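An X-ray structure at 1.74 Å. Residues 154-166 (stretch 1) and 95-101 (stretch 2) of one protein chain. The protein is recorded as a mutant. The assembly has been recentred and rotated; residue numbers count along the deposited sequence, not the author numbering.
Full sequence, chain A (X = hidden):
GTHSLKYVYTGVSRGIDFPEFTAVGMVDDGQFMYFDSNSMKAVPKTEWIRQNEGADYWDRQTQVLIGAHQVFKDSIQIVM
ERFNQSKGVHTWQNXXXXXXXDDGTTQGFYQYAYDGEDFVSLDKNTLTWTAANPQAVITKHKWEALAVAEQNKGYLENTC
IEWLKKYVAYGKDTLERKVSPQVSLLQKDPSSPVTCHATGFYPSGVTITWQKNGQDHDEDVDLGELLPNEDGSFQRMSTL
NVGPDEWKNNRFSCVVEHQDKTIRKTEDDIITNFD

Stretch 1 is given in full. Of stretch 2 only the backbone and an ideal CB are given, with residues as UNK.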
# COMPACT_ATOMS: atom_id res chain seq x y z
N GLY A 154 -8.63 2.60 -25.52
CA GLY A 154 -8.51 1.29 -26.17
C GLY A 154 -7.78 0.29 -25.29
O GLY A 154 -8.23 -0.85 -25.11
N TYR A 155 -6.64 0.71 -24.75
CA TYR A 155 -5.88 -0.12 -23.81
C TYR A 155 -6.70 -0.51 -22.57
O TYR A 155 -6.74 -1.69 -22.19
CB TYR A 155 -4.57 0.56 -23.38
CG TYR A 155 -3.92 -0.17 -22.23
CD1 TYR A 155 -3.12 -1.29 -22.46
CD2 TYR A 155 -4.15 0.23 -20.91
CE1 TYR A 155 -2.55 -1.98 -21.41
CE2 TYR A 155 -3.59 -0.46 -19.85
CZ TYR A 155 -2.78 -1.56 -20.10
OH TYR A 155 -2.22 -2.23 -19.05
N LEU A 156 -7.33 0.48 -21.94
CA LEU A 156 -8.05 0.23 -20.68
C LEU A 156 -9.22 -0.73 -20.84
O LEU A 156 -9.44 -1.61 -20.00
CB LEU A 156 -8.54 1.55 -20.07
CG LEU A 156 -7.49 2.50 -19.50
CD1 LEU A 156 -8.15 3.81 -19.08
CD2 LEU A 156 -6.74 1.88 -18.33
N GLU A 157 -9.98 -0.55 -21.91
CA GLU A 157 -11.21 -1.31 -22.11
C GLU A 157 -10.99 -2.67 -22.77
O GLU A 157 -11.85 -3.54 -22.69
CB GLU A 157 -12.22 -0.48 -22.91
CG GLU A 157 -12.65 0.79 -22.19
CD GLU A 157 -13.66 1.62 -22.96
OE1 GLU A 157 -13.97 1.28 -24.12
OE2 GLU A 157 -14.14 2.62 -22.40
N ASN A 158 -9.84 -2.84 -23.41
CA ASN A 158 -9.58 -4.08 -24.14
C ASN A 158 -8.35 -4.81 -23.60
O ASN A 158 -8.49 -5.76 -22.82
CB ASN A 158 -9.47 -3.81 -25.64
CG ASN A 158 -10.71 -3.13 -26.20
OD1 ASN A 158 -10.73 -1.91 -26.39
ND2 ASN A 158 -11.75 -3.92 -26.44
N THR A 159 -7.17 -4.34 -23.98
CA THR A 159 -5.90 -4.97 -23.59
C THR A 159 -5.78 -5.22 -22.08
O THR A 159 -5.44 -6.34 -21.65
CB THR A 159 -4.72 -4.10 -24.06
OG1 THR A 159 -4.90 -3.77 -25.45
CG2 THR A 159 -3.39 -4.81 -23.86
N CYS A 160 -6.06 -4.19 -21.29
CA CYS A 160 -5.98 -4.27 -19.82
C CYS A 160 -6.89 -5.37 -19.25
O CYS A 160 -6.46 -6.19 -18.43
CB CYS A 160 -6.31 -2.91 -19.20
SG CYS A 160 -6.00 -2.76 -17.43
N ILE A 161 -8.15 -5.37 -19.69
CA ILE A 161 -9.15 -6.34 -19.23
C ILE A 161 -8.81 -7.76 -19.70
O ILE A 161 -8.95 -8.73 -18.95
CB ILE A 161 -10.58 -5.91 -19.66
CG1 ILE A 161 -11.03 -4.65 -18.90
CG2 ILE A 161 -11.59 -7.04 -19.52
CD1 ILE A 161 -11.20 -4.84 -17.39
N GLU A 162 -8.34 -7.88 -20.94
CA GLU A 162 -7.95 -9.19 -21.47
C GLU A 162 -6.86 -9.84 -20.61
O GLU A 162 -6.94 -11.03 -20.26
CB GLU A 162 -7.50 -9.06 -22.93
CG GLU A 162 -8.63 -8.71 -23.89
CD GLU A 162 -8.14 -8.14 -25.21
OE1 GLU A 162 -6.97 -8.40 -25.59
OE2 GLU A 162 -8.93 -7.44 -25.88
N TRP A 163 -5.87 -9.04 -20.24
CA TRP A 163 -4.77 -9.51 -19.40
C TRP A 163 -5.20 -9.72 -17.95
O TRP A 163 -4.78 -10.69 -17.32
CB TRP A 163 -3.56 -8.57 -19.50
CG TRP A 163 -2.75 -8.86 -20.73
CD1 TRP A 163 -2.78 -8.17 -21.91
CD2 TRP A 163 -1.81 -9.92 -20.90
NE1 TRP A 163 -1.91 -8.75 -22.81
CE2 TRP A 163 -1.30 -9.82 -22.22
CE3 TRP A 163 -1.35 -10.95 -20.07
CZ2 TRP A 163 -0.35 -10.71 -22.72
CZ3 TRP A 163 -0.40 -11.84 -20.57
CH2 TRP A 163 0.09 -11.71 -21.89
N LEU A 164 -6.03 -8.82 -17.42
CA LEU A 164 -6.57 -9.01 -16.08
C LEU A 164 -7.26 -10.37 -15.98
O LEU A 164 -7.00 -11.14 -15.04
CB LEU A 164 -7.53 -7.88 -15.71
CG LEU A 164 -8.29 -8.04 -14.38
CD1 LEU A 164 -7.35 -8.23 -13.19
CD2 LEU A 164 -9.21 -6.85 -14.15
N LYS A 165 -8.11 -10.69 -16.95
CA LYS A 165 -8.77 -12.00 -16.97
C LYS A 165 -7.78 -13.18 -16.93
O LYS A 165 -8.00 -14.16 -16.20
CB LYS A 165 -9.72 -12.11 -18.18
CG LYS A 165 -10.96 -11.24 -18.05
CD LYS A 165 -11.82 -11.26 -19.30
CE LYS A 165 -13.07 -10.42 -19.11
NZ LYS A 165 -13.72 -10.08 -20.41
N LYS A 166 -6.68 -13.07 -17.68
CA LYS A 166 -5.62 -14.08 -17.65
C LYS A 166 -4.98 -14.19 -16.26
O LYS A 166 -4.79 -15.30 -15.76
CB LYS A 166 -4.54 -13.79 -18.71
CG LYS A 166 -4.94 -14.05 -20.15
CD LYS A 166 -3.88 -13.48 -21.08
CE LYS A 166 -3.61 -14.39 -22.26
NZ LYS A 166 -2.91 -15.64 -21.85
N UNK A 95 -0.35 6.69 -12.84
CA UNK A 95 -1.07 5.49 -12.44
C UNK A 95 -2.21 5.24 -13.42
O UNK A 95 -2.90 6.17 -13.85
CB UNK A 95 -1.60 5.62 -11.01
N UNK A 96 -2.38 3.99 -13.81
CA UNK A 96 -3.48 3.63 -14.68
C UNK A 96 -3.89 2.22 -14.38
O UNK A 96 -3.11 1.45 -13.81
CB UNK A 96 -3.11 3.79 -16.15
N UNK A 97 -5.10 1.86 -14.78
CA UNK A 97 -5.55 0.50 -14.56
C UNK A 97 -7.00 0.30 -14.89
O UNK A 97 -7.70 1.25 -15.24
CB UNK A 97 -5.30 0.09 -13.11
N UNK A 98 -7.44 -0.94 -14.75
CA UNK A 98 -8.79 -1.33 -15.11
C UNK A 98 -9.36 -2.22 -14.03
O UNK A 98 -8.62 -2.87 -13.27
CB UNK A 98 -8.82 -2.04 -16.47
N UNK A 99 -10.66 -2.24 -13.93
CA UNK A 99 -11.37 -3.13 -13.02
C UNK A 99 -12.42 -3.92 -13.75
O UNK A 99 -13.13 -3.38 -14.48
CB UNK A 99 -12.01 -2.34 -11.88
N UNK A 100 -12.53 -5.18 -13.42
CA UNK A 100 -13.60 -5.99 -13.89
C UNK A 100 -14.54 -6.39 -12.76
O UNK A 100 -14.12 -7.04 -11.88
CB UNK A 100 -13.04 -7.23 -14.59
N UNK A 101 -15.76 -5.91 -12.81
CA UNK A 101 -16.80 -6.27 -11.85
C UNK A 101 -17.47 -7.62 -12.17
O UNK A 101 -17.22 -8.12 -13.19
CB UNK A 101 -17.86 -5.17 -11.81

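The backbone of stretch 2 runs extended through position 100 and passes beneath helix 154-166 at 65° between their N-to-C directions, with axes 7.9 Å apart at closest approach. Alternation along the strand sends the CA-to-CB bonds of positions 96, 98 and 100 toward the helix, so these three carry most of the evidence.

Position 95 has phi/psi of -128/137°, ordinary for a strand, and no atom of stretch 1 lies within 5.5 Å of its ideal CB. The helix sets no preference here. The residue is Met95, which makes no contact with the helix.

At position 96 the CB points toward the helix, 4.6 Å from Leu156 CD2, and the ring of Tyr155 lies within reach of a long side chain. A large apolar or aromatic residue would suit; a small one would leave the Tyr155 ring untouched from this position. The deposited residue is Tyr96, with chi1 at 63° (p). Its CE1 comes 3.5 Å from Tyr155 CE2, and the two ring planes meet obliquely at 79° with centroids 5.5 Å apart. Its hydroxyl is hydrogen-bonded elsewhere in the structure.

Position 97 has phi/psi of 172/177°, a nearly fully extended conformation that is most readily adopted by glycine, although the angles alone do not exclude other residues. An ideal CB would point away, 5.2 Å from Cys160 SG, so the helix does not demand a side chain. Gly97 occupies it, and its backbone makes the contacts: Gly97 O is 3.3 Å from Leu156 CD2, and Gly97 C is 4.1 Å from Cys160 SG.

Position 98 is the most constrained. Its CA is 5.8 Å from that of Leu156, and its ideal CB points toward the helix, 3.1 Å from Cys160 SG, 3.6 Å from Leu156 O and 3.8 Å from Ile161 CD1. The first distance is tight for a nonbonded carbon and sulfur, but it is the spacing expected across a disulfide, where CB and the partner sulfur are two bonds apart. Cysteine is therefore the strong candidate. Cys98 is indeed there, with chi1 at 56° (p); its SG lies 2.1 Å from Cys160 SG, and the disulfide has chi3 of -88°, near the relaxed value. This covalent link joins strand to helix, while Ile161 CD1 packs 3.8 Å from Cys98 CB.

Position 99 turns its CB away, with nothing of stretch 1 within 5.5 Å, so polar and apolar residues are equally compatible. It is Glu99; its backbone O lies 3.8 Å from Ile161 CD1.

Position 100 faces the helix again. Its ideal CB is 3.9 Å from Leu164 CD2 and 4.1 Å from Ile161 CD1, an apolar setting suited to leucine, isoleucine, valine or methionine. Leu100 fills it with chi1 at 177° (t) and chi2 at 65° (p), and its CD2 reaches 3.7 Å from Lys165 CE, meeting the aliphatic part of that lysine.

Position 101 leaves the strand and lies beyond the helix's reach, so its identity is open; it is Asn101.

Stretch 2 95-101: MYGCELN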
# COMPACT_ATOMS: atom_id res chain seq x y z
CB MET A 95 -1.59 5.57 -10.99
CG MET A 95 -2.60 6.67 -10.74
SD MET A 95 -2.97 6.90 -9.00
CE MET A 95 -3.61 5.28 -8.57
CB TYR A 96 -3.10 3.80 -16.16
CG TYR A 96 -1.98 2.91 -16.66
CD1 TYR A 96 -2.25 1.65 -17.20
CD2 TYR A 96 -0.65 3.35 -16.63
CE1 TYR A 96 -1.23 0.84 -17.67
CE2 TYR A 96 0.38 2.55 -17.09
CZ TYR A 96 0.08 1.30 -17.62
OH TYR A 96 1.10 0.50 -18.08
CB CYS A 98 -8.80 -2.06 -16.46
SG CYS A 98 -7.72 -3.52 -16.56
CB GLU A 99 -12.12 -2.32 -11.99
CG GLU A 99 -11.23 -1.40 -11.19
CD GLU A 99 -11.93 -0.76 -9.99
OE1 GLU A 99 -11.53 -1.12 -8.88
OE2 GLU A 99 -12.81 0.10 -10.15
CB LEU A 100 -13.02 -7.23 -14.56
CG LEU A 100 -13.97 -8.29 -15.09
CD1 LEU A 100 -14.80 -7.75 -16.21
CD2 LEU A 100 -13.14 -9.45 -15.54
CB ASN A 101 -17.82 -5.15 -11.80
CG ASN A 101 -17.18 -3.79 -11.72
OD1 ASN A 101 -17.41 -2.94 -12.55
ND2 ASN A 101 -16.35 -3.60 -10.74
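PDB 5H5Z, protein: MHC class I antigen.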